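PDB 3WJ9: eukaryotic translation initiation factor 2A from Schizosaccharomyces pombe, which probably directs methionyl-tRNAi to 40S ribosomal subunits in a codon-dependent manner, in the early steps of protein synthesis on a small number of mRNAs. Local coordinates for residues K4-Y9 against L17-E22; P28-I33 against K47-A52; P36-C41 against N75-G80; A40-N45 against Q403-P408; T314-P319 against C359-D364. All blocks are in the same frame, centred on the assembly; numbering follows the deposited sequence.

The five contacts follow the wall of a beta-propeller. Interaction 1 is a hairpin inside the sheet where the chain's two ends meet, and interaction 4, about 11 Å away between centres, joins that sheet, through strand 401-406, to strand 37-42 of the next one. There interaction 2 packs loop 28-33 on strand 48-53, and interaction 3, sharing Ala40 and Cys41 with interaction 4, sets strand 37-42 beside strand 76-81. Interaction 5, nested along the chain in the loop closed by interaction 4, lies about 13 Å from it between centres. Interactions 3, 4 and 5 join successive blades, interaction 1 builds the closing blade, and interaction 2 packs a connection between blades onto the second.

Interaction 1 of 5, residues K4-Y9 against L17-E22; sequences KSQFAY and LVNASE
Phe7 and Val18 form a hydrogen-bonded antiparallel pair in the beta hairpin of strands 6-11 and 15-19, part of the propeller sheet that strand 401-406 completes. Phe7 N donates to Val18 O at 3.1 Å, and Val18 N returns a bond to Phe7 O at 2.8 Å, nearly in line with the carbonyl; Ala20 N approaches Ser5 O from above the carbonyl plane. The Phe7 and Val18 side chains run side by side, and Val18 CB sits over the Phe7 ring, 3.8 Å from its centroid and displaced toward the rim. Gln6 and Asn19 occupy the opposite face. Gln6 CG stands anti to the backbone N (chi1 -176°); beyond it the chain is extended, and NE2 makes a weak bond to Asn19 OD1 at 3.0 Å. Thr62 O is its stronger partner, and OE1 bonds Tyr42 OH. An alanine at Gln6 would probably leave Thr62 O and Tyr42 OH without these mates and Asn19 OD1 without a weak donor. At the open end, Lys4 NZ and Glu22 OE2 form a loose salt bridge at 3.4 Å. Backbone bonds and an apolar face thus hold the hairpin; the Gln6 amide ties it to the next blade.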
# COMPACT_ATOMS: atom_id res chain seq x y z
N LYS A 4 -10.82 -12.74 -16.61
CA LYS A 4 -10.26 -11.64 -17.37
C LYS A 4 -9.10 -11.00 -16.60
O LYS A 4 -9.19 -10.78 -15.40
CB LYS A 4 -11.35 -10.60 -17.66
CG LYS A 4 -12.07 -10.12 -16.41
CD LYS A 4 -13.20 -9.15 -16.72
CE LYS A 4 -14.36 -9.84 -17.41
NZ LYS A 4 -15.50 -8.91 -17.63
N SER A 5 -8.01 -10.72 -17.30
CA SER A 5 -6.86 -10.08 -16.66
C SER A 5 -7.00 -8.56 -16.70
O SER A 5 -6.30 -7.89 -17.46
CB SER A 5 -5.56 -10.51 -17.34
OG SER A 5 -5.50 -11.92 -17.51
N GLN A 6 -7.91 -8.02 -15.89
CA GLN A 6 -8.25 -6.60 -15.97
C GLN A 6 -7.28 -5.71 -15.21
O GLN A 6 -6.80 -6.05 -14.13
CB GLN A 6 -9.68 -6.35 -15.45
CG GLN A 6 -10.15 -4.90 -15.60
CD GLN A 6 -11.50 -4.63 -14.97
OE1 GLN A 6 -11.74 -3.55 -14.43
NE2 GLN A 6 -12.40 -5.60 -15.04
N PHE A 7 -6.98 -4.56 -15.81
CA PHE A 7 -6.24 -3.50 -15.14
C PHE A 7 -6.92 -2.16 -15.43
O PHE A 7 -7.75 -2.07 -16.33
CB PHE A 7 -4.78 -3.48 -15.59
CG PHE A 7 -4.60 -3.18 -17.06
CD1 PHE A 7 -4.56 -4.21 -17.98
CD2 PHE A 7 -4.45 -1.88 -17.50
CE1 PHE A 7 -4.38 -3.94 -19.33
CE2 PHE A 7 -4.28 -1.60 -18.84
CZ PHE A 7 -4.24 -2.64 -19.76
N ALA A 8 -6.56 -1.13 -14.67
CA ALA A 8 -7.10 0.20 -14.90
C ALA A 8 -6.01 1.14 -15.39
O ALA A 8 -4.83 0.89 -15.17
CB ALA A 8 -7.73 0.74 -13.63
N TYR A 9 -6.41 2.22 -16.06
CA TYR A 9 -5.46 3.23 -16.50
C TYR A 9 -6.08 4.61 -16.39
O TYR A 9 -7.29 4.78 -16.55
CB TYR A 9 -4.99 2.96 -17.93
CG TYR A 9 -6.03 3.27 -18.99
CD1 TYR A 9 -6.96 2.32 -19.38
CD2 TYR A 9 -6.07 4.52 -19.60
CE1 TYR A 9 -7.91 2.60 -20.34
CE2 TYR A 9 -7.02 4.81 -20.57
CZ TYR A 9 -7.94 3.85 -20.93
OH TYR A 9 -8.88 4.13 -21.90
N LEU A 17 -11.04 1.06 -17.78
CA LEU A 17 -10.67 -0.28 -17.35
C LEU A 17 -10.44 -1.11 -18.60
O LEU A 17 -11.08 -0.90 -19.62
CB LEU A 17 -11.76 -0.88 -16.46
CG LEU A 17 -12.32 0.09 -15.41
CD1 LEU A 17 -13.37 -0.57 -14.52
CD2 LEU A 17 -11.20 0.69 -14.56
N VAL A 18 -9.49 -2.05 -18.53
CA VAL A 18 -9.11 -2.82 -19.71
C VAL A 18 -9.05 -4.31 -19.41
O VAL A 18 -8.23 -4.75 -18.60
CB VAL A 18 -7.74 -2.37 -20.26
CG1 VAL A 18 -7.33 -3.22 -21.44
CG2 VAL A 18 -7.77 -0.90 -20.66
N ASN A 19 -9.91 -5.09 -20.06
CA ASN A 19 -9.88 -6.54 -19.91
C ASN A 19 -8.89 -7.15 -20.90
O ASN A 19 -9.20 -7.31 -22.08
CB ASN A 19 -11.28 -7.13 -20.11
CG ASN A 19 -12.23 -6.76 -18.98
OD1 ASN A 19 -11.81 -6.60 -17.83
ND2 ASN A 19 -13.51 -6.63 -19.30
N ALA A 20 -7.70 -7.48 -20.40
CA ALA A 20 -6.60 -7.95 -21.25
C ALA A 20 -6.91 -9.29 -21.91
O ALA A 20 -6.36 -9.61 -22.96
CB ALA A 20 -5.32 -8.05 -20.44
N SER A 21 -7.79 -10.07 -21.29
CA SER A 21 -8.22 -11.34 -21.86
C SER A 21 -9.22 -11.10 -23.00
O SER A 21 -9.48 -12.00 -23.80
CB SER A 21 -8.86 -12.22 -20.79
OG SER A 21 -10.21 -11.86 -20.57
N GLU A 22 -9.74 -9.89 -23.11
CA GLU A 22 -10.84 -9.58 -24.05
C GLU A 22 -10.45 -8.86 -25.35
O GLU A 22 -11.29 -8.24 -26.00
CB GLU A 22 -11.95 -8.81 -23.33
CG GLU A 22 -13.06 -9.69 -22.79
CD GLU A 22 -14.04 -8.93 -21.91
OE1 GLU A 22 -14.70 -8.00 -22.42
OE2 GLU A 22 -14.14 -9.26 -20.72

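Interaction 2 of 5, residues P28-I33 against K47-A52; sequences PKFEAI and KLFAYA
Phe49 is the first residue of 47-52 to meet the loop 28-33: its CE2 lies 4.1 Å from Phe30 CE1, and the two side chains cross at about a right angle. Two residues on, Tyr51 points to the same side of the strand and reaches further. Its CG is set between the backbone N and the carbonyl carbon (chi1 64°), and the ring carries CE1 to 4.3 Å from Phe30 CE1. On the other flank Ile33 CG1 comes to the ring edge, near its plane, 3.4 Å from Tyr51 CE2. The hydroxyl ends against the Ala32-Ile33 backbone; Ile33 N is 3.1 Å from Tyr51 OH, but the angle is too poor for a hydrogen bond. An alanine in place of Tyr51 would probably open a gap beneath Ala32 and Ile33 and leave Phe30 with less to lean on. Ile15 of strand 15-19 also packs on Phe49 and Tyr51. Here the connection between two successive blades of a beta-propeller lies over the second strand of the blade it leads into, packed on it through aromatic and aliphatic side chains.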
# COMPACT_ATOMS: atom_id res chain seq x y z
N PRO A 28 -18.57 -3.09 -20.88
CA PRO A 28 -19.56 -2.37 -21.70
C PRO A 28 -20.25 -1.18 -21.02
O PRO A 28 -20.50 -0.18 -21.69
CB PRO A 28 -20.60 -3.45 -22.03
CG PRO A 28 -20.38 -4.53 -21.01
CD PRO A 28 -18.91 -4.52 -20.78
N LYS A 29 -20.55 -1.29 -19.73
CA LYS A 29 -21.33 -0.25 -19.05
C LYS A 29 -20.46 0.85 -18.45
O LYS A 29 -20.91 1.57 -17.56
CB LYS A 29 -22.18 -0.88 -17.95
CG LYS A 29 -23.10 -1.99 -18.42
CD LYS A 29 -24.18 -1.45 -19.33
CE LYS A 29 -25.14 -2.56 -19.75
NZ LYS A 29 -26.22 -2.06 -20.65
N PHE A 30 -19.23 1.00 -18.94
CA PHE A 30 -18.32 1.97 -18.34
C PHE A 30 -18.13 3.25 -19.16
O PHE A 30 -17.88 3.21 -20.37
CB PHE A 30 -16.94 1.34 -18.10
CG PHE A 30 -15.94 2.29 -17.51
CD1 PHE A 30 -15.96 2.59 -16.16
CD2 PHE A 30 -14.98 2.89 -18.31
CE1 PHE A 30 -15.04 3.48 -15.62
CE2 PHE A 30 -14.06 3.78 -17.78
CZ PHE A 30 -14.09 4.07 -16.43
N GLU A 31 -18.23 4.38 -18.47
CA GLU A 31 -17.86 5.68 -19.01
C GLU A 31 -17.59 6.65 -17.86
O GLU A 31 -18.21 6.56 -16.81
CB GLU A 31 -18.95 6.22 -19.94
CG GLU A 31 -18.70 7.64 -20.44
CD GLU A 31 -19.73 8.10 -21.43
OE1 GLU A 31 -20.55 8.98 -21.07
OE2 GLU A 31 -19.72 7.61 -22.58
N ALA A 32 -16.65 7.57 -18.07
CA ALA A 32 -16.22 8.50 -17.02
C ALA A 32 -17.14 9.72 -16.89
O ALA A 32 -18.13 9.84 -17.61
CB ALA A 32 -14.79 8.95 -17.28
N ILE A 33 -16.80 10.61 -15.95
CA ILE A 33 -17.57 11.83 -15.73
C ILE A 33 -17.16 12.91 -16.73
O ILE A 33 -16.09 12.84 -17.33
CB ILE A 33 -17.37 12.38 -14.28
CG1 ILE A 33 -17.48 11.26 -13.24
CG2 ILE A 33 -18.39 13.45 -13.94
CD1 ILE A 33 -17.23 11.74 -11.83
N LYS A 47 -13.45 -5.70 -6.45
CA LYS A 47 -14.85 -5.76 -6.85
C LYS A 47 -15.38 -4.38 -7.24
O LYS A 47 -16.40 -4.27 -7.91
CB LYS A 47 -15.71 -6.36 -5.73
CG LYS A 47 -15.46 -7.83 -5.48
CD LYS A 47 -16.47 -8.40 -4.49
CE LYS A 47 -16.22 -9.87 -4.22
NZ LYS A 47 -17.21 -10.42 -3.26
N LEU A 48 -14.67 -3.34 -6.83
CA LEU A 48 -15.10 -1.97 -7.10
C LEU A 48 -13.99 -1.10 -7.69
O LEU A 48 -12.81 -1.38 -7.52
CB LEU A 48 -15.64 -1.32 -5.82
CG LEU A 48 -16.93 -1.91 -5.23
CD1 LEU A 48 -17.35 -1.15 -3.98
CD2 LEU A 48 -18.04 -1.90 -6.26
N PHE A 49 -14.40 -0.04 -8.37
CA PHE A 49 -13.47 0.92 -8.96
C PHE A 49 -13.94 2.35 -8.70
O PHE A 49 -15.09 2.69 -8.97
CB PHE A 49 -13.31 0.68 -10.46
CG PHE A 49 -12.51 1.73 -11.17
CD1 PHE A 49 -11.13 1.71 -11.13
CD2 PHE A 49 -13.14 2.74 -11.89
CE1 PHE A 49 -10.38 2.68 -11.78
CE2 PHE A 49 -12.40 3.70 -12.54
CZ PHE A 49 -11.02 3.68 -12.49
N ALA A 50 -13.05 3.18 -8.17
CA ALA A 50 -13.38 4.57 -7.88
C ALA A 50 -12.40 5.52 -8.56
O ALA A 50 -11.20 5.29 -8.56
CB ALA A 50 -13.38 4.81 -6.38
N TYR A 51 -12.93 6.59 -9.14
CA TYR A 51 -12.07 7.63 -9.70
C TYR A 51 -12.57 9.01 -9.31
O TYR A 51 -13.77 9.23 -9.18
CB TYR A 51 -11.97 7.50 -11.22
CG TYR A 51 -13.28 7.70 -11.95
CD1 TYR A 51 -14.11 6.63 -12.23
CD2 TYR A 51 -13.66 8.96 -12.39
CE1 TYR A 51 -15.30 6.81 -12.90
CE2 TYR A 51 -14.85 9.15 -13.06
CZ TYR A 51 -15.67 8.07 -13.31
OH TYR A 51 -16.86 8.24 -13.98
N ALA A 52 -11.64 9.93 -9.11
CA ALA A 52 -11.98 11.26 -8.64
C ALA A 52 -11.88 12.29 -9.75
O ALA A 52 -10.91 12.33 -10.50
CB ALA A 52 -11.08 11.65 -7.48

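Interaction 3 of 5, residues P36-C41 against N75-G80; sequences PARNAC and NTYELG
Arg38, Asn39 and Leu79 carry most of this contact between two nearly parallel strands whose axes run 7.1 Å apart at 10°. Arg38 lays CD 3.1 Å from Thr76 O; beyond CD the chain bends (chi3 66°), and NH1 comes back to that same oxygen in a weak hydrogen bond of 3.3 Å, with the oxygen at the guanidinium edge. Asn39 sends its amide across to the middle of the other strand. There ND2 lies 3.2 Å from Tyr77 O, at an angle too poor for a hydrogen bond, and packs 3.7 Å from Leu79 CG. Leu79 also meets Cys41, whose SG is 3.8 Å from Leu79 CB. Arg38 and Asn39 are consecutive yet both point toward 75-80, because together they face Ala52 of the adjoining strand in a classic beta bulge. Ala52 in turn touches Thr76 and Leu79, adding a third strand to the interface. Strands 37-42 and 76-81 are the first strands of successive four-stranded sheets, the second within the WD 1 repeat, and their parallel, side-chain-mediated meeting is the blade-to-blade contact of a beta-propeller.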
# COMPACT_ATOMS: atom_id res chain seq x y z
N PRO A 36 -12.47 15.86 -16.13
CA PRO A 36 -11.31 14.97 -16.26
C PRO A 36 -10.98 14.32 -14.92
O PRO A 36 -11.09 14.98 -13.88
CB PRO A 36 -10.19 15.93 -16.70
CG PRO A 36 -10.62 17.27 -16.20
CD PRO A 36 -12.12 17.27 -16.33
N ALA A 37 -10.59 13.05 -14.93
CA ALA A 37 -10.25 12.35 -13.70
C ALA A 37 -8.90 12.83 -13.17
O ALA A 37 -8.02 13.19 -13.95
CB ALA A 37 -10.25 10.85 -13.92
N ARG A 38 -8.75 12.82 -11.85
CA ARG A 38 -7.52 13.29 -11.22
C ARG A 38 -6.92 12.22 -10.33
O ARG A 38 -5.78 12.34 -9.87
CB ARG A 38 -7.79 14.55 -10.40
CG ARG A 38 -8.81 14.35 -9.29
CD ARG A 38 -8.89 15.57 -8.39
NE ARG A 38 -9.41 16.74 -9.08
CZ ARG A 38 -9.38 17.97 -8.58
NH1 ARG A 38 -8.86 18.19 -7.38
NH2 ARG A 38 -9.88 18.98 -9.28
N ASN A 39 -7.68 11.16 -10.09
CA ASN A 39 -7.24 10.06 -9.23
C ASN A 39 -8.09 8.82 -9.48
O ASN A 39 -9.19 8.92 -10.03
CB ASN A 39 -7.31 10.48 -7.76
CG ASN A 39 -6.52 9.56 -6.86
OD1 ASN A 39 -5.63 8.84 -7.31
ND2 ASN A 39 -6.82 9.59 -5.57
N ALA A 40 -7.59 7.66 -9.07
CA ALA A 40 -8.32 6.40 -9.24
C ALA A 40 -7.75 5.29 -8.36
O ALA A 40 -6.58 5.33 -7.98
CB ALA A 40 -8.30 5.98 -10.70
N CYS A 41 -8.58 4.29 -8.05
CA CYS A 41 -8.14 3.15 -7.24
C CYS A 41 -9.13 1.98 -7.26
O CYS A 41 -10.30 2.14 -7.60
CB CYS A 41 -7.90 3.58 -5.79
SG CYS A 41 -9.37 4.14 -4.90
N ASN A 75 -12.70 18.50 -4.97
CA ASN A 75 -11.34 18.89 -4.62
C ASN A 75 -10.53 17.77 -3.97
O ASN A 75 -9.59 18.03 -3.23
CB ASN A 75 -11.36 20.11 -3.69
CG ASN A 75 -12.29 21.20 -4.17
OD1 ASN A 75 -12.26 21.59 -5.34
ND2 ASN A 75 -13.12 21.71 -3.27
N THR A 76 -10.91 16.53 -4.25
CA THR A 76 -10.24 15.37 -3.66
C THR A 76 -8.83 15.20 -4.21
O THR A 76 -8.54 15.62 -5.32
CB THR A 76 -11.02 14.07 -3.90
OG1 THR A 76 -11.41 13.99 -5.28
CG2 THR A 76 -12.27 14.02 -3.04
N TYR A 77 -7.96 14.60 -3.41
CA TYR A 77 -6.60 14.30 -3.85
C TYR A 77 -6.29 12.83 -3.64
O TYR A 77 -5.50 12.24 -4.37
CB TYR A 77 -5.58 15.16 -3.10
CG TYR A 77 -5.51 16.60 -3.54
CD1 TYR A 77 -6.61 17.45 -3.41
CD2 TYR A 77 -4.34 17.13 -4.07
CE1 TYR A 77 -6.54 18.77 -3.81
CE2 TYR A 77 -4.27 18.44 -4.48
CZ TYR A 77 -5.37 19.26 -4.34
OH TYR A 77 -5.31 20.58 -4.74
N GLU A 78 -6.91 12.24 -2.61
CA GLU A 78 -6.63 10.85 -2.26
C GLU A 78 -7.91 10.06 -2.01
O GLU A 78 -8.92 10.60 -1.56
CB GLU A 78 -5.73 10.79 -1.01
CG GLU A 78 -4.56 11.77 -1.05
CD GLU A 78 -3.22 11.08 -0.93
OE1 GLU A 78 -3.17 9.85 -1.10
OE2 GLU A 78 -2.22 11.78 -0.69
N LEU A 79 -7.86 8.77 -2.33
CA LEU A 79 -9.00 7.87 -2.16
C LEU A 79 -8.53 6.57 -1.53
O LEU A 79 -7.37 6.18 -1.68
CB LEU A 79 -9.68 7.61 -3.51
CG LEU A 79 -10.17 8.82 -4.31
CD1 LEU A 79 -10.56 8.40 -5.72
CD2 LEU A 79 -11.34 9.50 -3.62
N GLY A 80 -9.43 5.89 -0.81
CA GLY A 80 -9.07 4.65 -0.15
C GLY A 80 -10.26 3.77 0.18
O GLY A 80 -11.24 4.22 0.77

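Interaction 4 of 5, residues A40-N45 against Q403-P408; sequences ACYSPN and QAFWRP
The Gln403 amide, which lies against Ala40, takes a hydrogen bond from Arg10 NH2 at OE1; its NE2 is 2.7 Å from Ala40 O. Next along, the Phe405 ring meets Tyr42 rim to rim: the planes stand at 85°, neither ring lies over the other's face, and Phe405 CD1 is 3.4 Å from Tyr42 CD2. One face of the Tyr42 ring is taken by Arg407, in a CH-pi contact with CA 3.8 Å from the centroid, 16° off the normal; CB lies 3.5 Å from Tyr42 CZ. Arg407 CG is anti to the backbone N (chi1 176°) and follows the ring past Tyr42 CE1, while the guanidinium leads on to a salt bridge with Glu63. Pro408 finishes the row, its CD 3.7 Å from Tyr42 CB and its CG beside Ser43 O. Two nearly parallel strands, one from the blade that closes the ring and one from the blade after it, are therefore held mainly by an aromatic ring wedged among carbon atoms, with the charge of Arg407 paired beyond them.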
# COMPACT_ATOMS: atom_id res chain seq x y z
N ALA A 40 -7.59 7.66 -9.07
CA ALA A 40 -8.32 6.40 -9.24
C ALA A 40 -7.75 5.29 -8.36
O ALA A 40 -6.58 5.33 -7.98
CB ALA A 40 -8.30 5.98 -10.70
N CYS A 41 -8.58 4.29 -8.05
CA CYS A 41 -8.14 3.15 -7.24
C CYS A 41 -9.13 1.98 -7.26
O CYS A 41 -10.30 2.14 -7.60
CB CYS A 41 -7.90 3.58 -5.79
SG CYS A 41 -9.37 4.14 -4.90
N TYR A 42 -8.63 0.79 -6.90
CA TYR A 42 -9.45 -0.40 -6.75
C TYR A 42 -9.69 -0.71 -5.27
O TYR A 42 -8.87 -0.36 -4.42
CB TYR A 42 -8.80 -1.62 -7.41
CG TYR A 42 -8.98 -1.75 -8.90
CD1 TYR A 42 -10.22 -2.05 -9.45
CD2 TYR A 42 -7.90 -1.60 -9.76
CE1 TYR A 42 -10.38 -2.18 -10.83
CE2 TYR A 42 -8.05 -1.72 -11.13
CZ TYR A 42 -9.29 -2.01 -11.66
OH TYR A 42 -9.44 -2.14 -13.02
N SER A 43 -10.81 -1.36 -4.97
CA SER A 43 -11.01 -1.95 -3.65
C SER A 43 -10.08 -3.15 -3.52
O SER A 43 -9.77 -3.80 -4.52
CB SER A 43 -12.48 -2.35 -3.45
OG SER A 43 -12.91 -3.26 -4.44
N PRO A 44 -9.61 -3.44 -2.29
CA PRO A 44 -8.62 -4.49 -2.03
C PRO A 44 -8.94 -5.83 -2.70
O PRO A 44 -8.02 -6.57 -3.05
CB PRO A 44 -8.64 -4.62 -0.51
CG PRO A 44 -9.02 -3.26 -0.03
CD PRO A 44 -10.01 -2.75 -1.05
N ASN A 45 -10.23 -6.12 -2.85
CA ASN A 45 -10.67 -7.34 -3.51
C ASN A 45 -11.02 -7.13 -4.98
O ASN A 45 -11.42 -8.06 -5.68
CB ASN A 45 -11.88 -7.93 -2.78
CG ASN A 45 -12.86 -6.86 -2.32
OD1 ASN A 45 -12.45 -5.81 -1.82
ND2 ASN A 45 -14.14 -7.13 -2.48
N GLN A 403 -1.47 6.79 -13.84
CA GLN A 403 -1.39 5.51 -13.14
C GLN A 403 -1.97 4.37 -13.98
O GLN A 403 -2.76 4.59 -14.90
CB GLN A 403 -2.12 5.57 -11.80
CG GLN A 403 -3.51 6.21 -11.83
CD GLN A 403 -3.91 6.82 -10.50
OE1 GLN A 403 -3.28 7.75 -10.00
NE2 GLN A 403 -4.98 6.30 -9.92
N ALA A 404 -1.54 3.16 -13.65
CA ALA A 404 -1.97 1.95 -14.33
C ALA A 404 -1.73 0.77 -13.41
O ALA A 404 -0.59 0.52 -13.00
CB ALA A 404 -1.22 1.77 -15.65
N PHE A 405 -2.78 0.03 -13.07
CA PHE A 405 -2.67 -1.02 -12.07
C PHE A 405 -3.66 -2.15 -12.29
O PHE A 405 -4.77 -1.94 -12.79
CB PHE A 405 -2.86 -0.43 -10.67
CG PHE A 405 -3.91 0.64 -10.59
CD1 PHE A 405 -5.25 0.31 -10.51
CD2 PHE A 405 -3.56 1.98 -10.59
CE1 PHE A 405 -6.23 1.30 -10.45
CE2 PHE A 405 -4.52 2.97 -10.53
CZ PHE A 405 -5.86 2.63 -10.46
N TRP A 406 -3.26 -3.36 -11.90
CA TRP A 406 -4.11 -4.54 -11.99
C TRP A 406 -5.35 -4.44 -11.10
O TRP A 406 -5.32 -3.78 -10.06
CB TRP A 406 -3.33 -5.79 -11.59
CG TRP A 406 -2.23 -6.18 -12.53
CD1 TRP A 406 -0.89 -6.12 -12.29
CD2 TRP A 406 -2.38 -6.70 -13.85
NE1 TRP A 406 -0.20 -6.57 -13.38
CE2 TRP A 406 -1.09 -6.93 -14.36
CE3 TRP A 406 -3.49 -6.99 -14.66
CZ2 TRP A 406 -0.87 -7.44 -15.63
CZ3 TRP A 406 -3.26 -7.50 -15.92
CH2 TRP A 406 -1.97 -7.71 -16.40
N ARG A 407 -6.42 -5.09 -11.52
CA ARG A 407 -7.58 -5.28 -10.66
C ARG A 407 -7.32 -6.49 -9.78
O ARG A 407 -7.31 -7.62 -10.26
CB ARG A 407 -8.85 -5.47 -11.48
CG ARG A 407 -10.08 -5.76 -10.64
CD ARG A 407 -11.18 -6.37 -11.47
NE ARG A 407 -10.76 -7.63 -12.07
CZ ARG A 407 -11.57 -8.44 -12.76
NH1 ARG A 407 -12.84 -8.11 -12.92
NH2 ARG A 407 -11.10 -9.57 -13.27
N PRO A 408 -7.11 -6.26 -8.47
CA PRO A 408 -6.71 -7.32 -7.54
C PRO A 408 -7.80 -8.37 -7.31
O PRO A 408 -8.95 -8.02 -7.08
CB PRO A 408 -6.43 -6.56 -6.24
CG PRO A 408 -7.29 -5.34 -6.34
CD PRO A 408 -7.30 -4.97 -7.79

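Interaction 5 of 5, residues T314-P319 against C359-D364; sequences TLIFSP and CEFSPD
Phe361 reaches across from 359-364 and touches 314-319 along its whole length. Its CB packs against Pro319 CD at 3.5 Å. CG, anti to the carbonyl carbon (chi1 -74°), stays near both Pro319 CD and Ser318 CA, and one face of the ring lies on Ser318. On one flank CD1 and then CE1 each pass Ile316 CG2, which sits at the edge, in the plane of the ring; the distance from CD1 is 4.0 Å. Across the ring, CD2 and CE2 lie against Ser318 CB, which stands over the face, with Phe361 CE2 and Ser318 CB 3.8 Å apart, and CZ at the tip still touches that carbon. This is a CH-pi contact, Ser318 CB standing 14° off the normal of the Phe361 ring and displaced toward its rim. Two smaller contacts frame it: Ile316 CD1 meets Cys359 O at 3.6 Å, and Pro319 CB meets Pro363 O at 3.5 Å. The strands belong to the WD 3 and WD 4 repeats and run nearly parallel, 8.2 Å apart at 17°. Leu325 of strand 323-327 also packs on Phe361, while Trp406 of strand 401-406, in the next sheet, bonds Glu360 O through NE1.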
# COMPACT_ATOMS: atom_id res chain seq x y z
N THR A 314 14.71 -2.19 -5.54
CA THR A 314 13.31 -2.55 -5.32
C THR A 314 13.09 -4.06 -5.40
O THR A 314 13.52 -4.71 -6.34
CB THR A 314 12.40 -1.86 -6.35
OG1 THR A 314 12.65 -0.45 -6.35
CG2 THR A 314 10.93 -2.11 -6.02
N LEU A 315 12.40 -4.60 -4.39
CA LEU A 315 12.11 -6.03 -4.33
C LEU A 315 10.60 -6.27 -4.27
O LEU A 315 9.89 -5.57 -3.56
CB LEU A 315 12.79 -6.66 -3.11
CG LEU A 315 12.63 -8.17 -2.93
CD1 LEU A 315 13.62 -8.93 -3.79
CD2 LEU A 315 12.78 -8.54 -1.47
N ILE A 316 10.12 -7.26 -5.02
CA ILE A 316 8.70 -7.61 -5.01
C ILE A 316 8.50 -9.12 -5.05
O ILE A 316 9.10 -9.82 -5.86
CB ILE A 316 7.94 -6.98 -6.21
CG1 ILE A 316 8.11 -5.46 -6.23
CG2 ILE A 316 6.46 -7.33 -6.14
CD1 ILE A 316 7.49 -4.79 -7.44
N PHE A 317 7.65 -9.63 -4.16
CA PHE A 317 7.27 -11.04 -4.18
C PHE A 317 6.01 -11.24 -5.01
O PHE A 317 5.11 -10.39 -4.99
CB PHE A 317 7.06 -11.57 -2.76
CG PHE A 317 8.33 -11.76 -1.97
CD1 PHE A 317 8.90 -10.69 -1.30
CD2 PHE A 317 8.94 -13.00 -1.91
CE1 PHE A 317 10.07 -10.86 -0.57
CE2 PHE A 317 10.10 -13.18 -1.18
CZ PHE A 317 10.67 -12.11 -0.52
N SER A 318 5.94 -12.35 -5.74
CA SER A 318 4.74 -12.69 -6.49
C SER A 318 3.63 -13.10 -5.52
O SER A 318 3.91 -13.64 -4.45
CB SER A 318 5.02 -13.83 -7.48
OG SER A 318 5.42 -15.01 -6.80
N PRO A 319 2.37 -12.81 -5.89
CA PRO A 319 1.20 -13.18 -5.09
C PRO A 319 1.16 -14.66 -4.71
O PRO A 319 0.68 -15.00 -3.63
CB PRO A 319 0.03 -12.82 -6.01
CG PRO A 319 0.54 -11.69 -6.81
CD PRO A 319 2.00 -11.98 -7.05
N CYS A 359 5.70 -1.16 -11.11
CA CYS A 359 5.73 -2.54 -11.57
C CYS A 359 4.92 -3.43 -10.62
O CYS A 359 4.90 -3.21 -9.41
CB CYS A 359 7.17 -3.04 -11.67
SG CYS A 359 7.34 -4.78 -12.10
N GLU A 360 4.24 -4.43 -11.18
CA GLU A 360 3.32 -5.25 -10.40
C GLU A 360 2.97 -6.56 -11.09
O GLU A 360 2.71 -6.59 -12.29
CB GLU A 360 2.04 -4.46 -10.12
CG GLU A 360 1.02 -5.17 -9.24
CD GLU A 360 -0.29 -4.41 -9.15
OE1 GLU A 360 -0.50 -3.48 -9.95
OE2 GLU A 360 -1.12 -4.74 -8.26
N PHE A 361 2.98 -7.65 -10.32
CA PHE A 361 2.51 -8.93 -10.81
C PHE A 361 1.00 -8.90 -11.04
O PHE A 361 0.28 -8.19 -10.34
CB PHE A 361 2.85 -10.05 -9.82
CG PHE A 361 4.30 -10.44 -9.81
CD1 PHE A 361 5.21 -9.74 -9.04
CD2 PHE A 361 4.74 -11.52 -10.55
CE1 PHE A 361 6.54 -10.11 -9.02
CE2 PHE A 361 6.07 -11.89 -10.54
CZ PHE A 361 6.97 -11.19 -9.77
N SER A 362 0.54 -9.68 -12.01
CA SER A 362 -0.89 -9.93 -12.16
C SER A 362 -1.32 -10.77 -10.96
O SER A 362 -0.49 -11.47 -10.38
CB SER A 362 -1.19 -10.65 -13.48
OG SER A 362 -0.56 -11.92 -13.51
N PRO A 363 -2.61 -10.69 -10.58
CA PRO A 363 -3.17 -11.47 -9.47
C PRO A 363 -2.74 -12.94 -9.45
O PRO A 363 -2.52 -13.49 -8.38
CB PRO A 363 -4.68 -11.35 -9.71
CG PRO A 363 -4.83 -10.00 -10.30
CD PRO A 363 -3.60 -9.76 -11.15
N ASP A 364 -2.62 -13.54 -10.63
CA ASP A 364 -2.29 -14.96 -10.72
C ASP A 364 -0.79 -15.20 -10.82
O ASP A 364 -0.35 -16.33 -11.07
CB ASP A 364 -3.00 -15.59 -11.92
CG ASP A 364 -2.56 -14.99 -13.24
OD1 ASP A 364 -2.16 -13.81 -13.26
OD2 ASP A 364 -2.61 -15.71 -14.27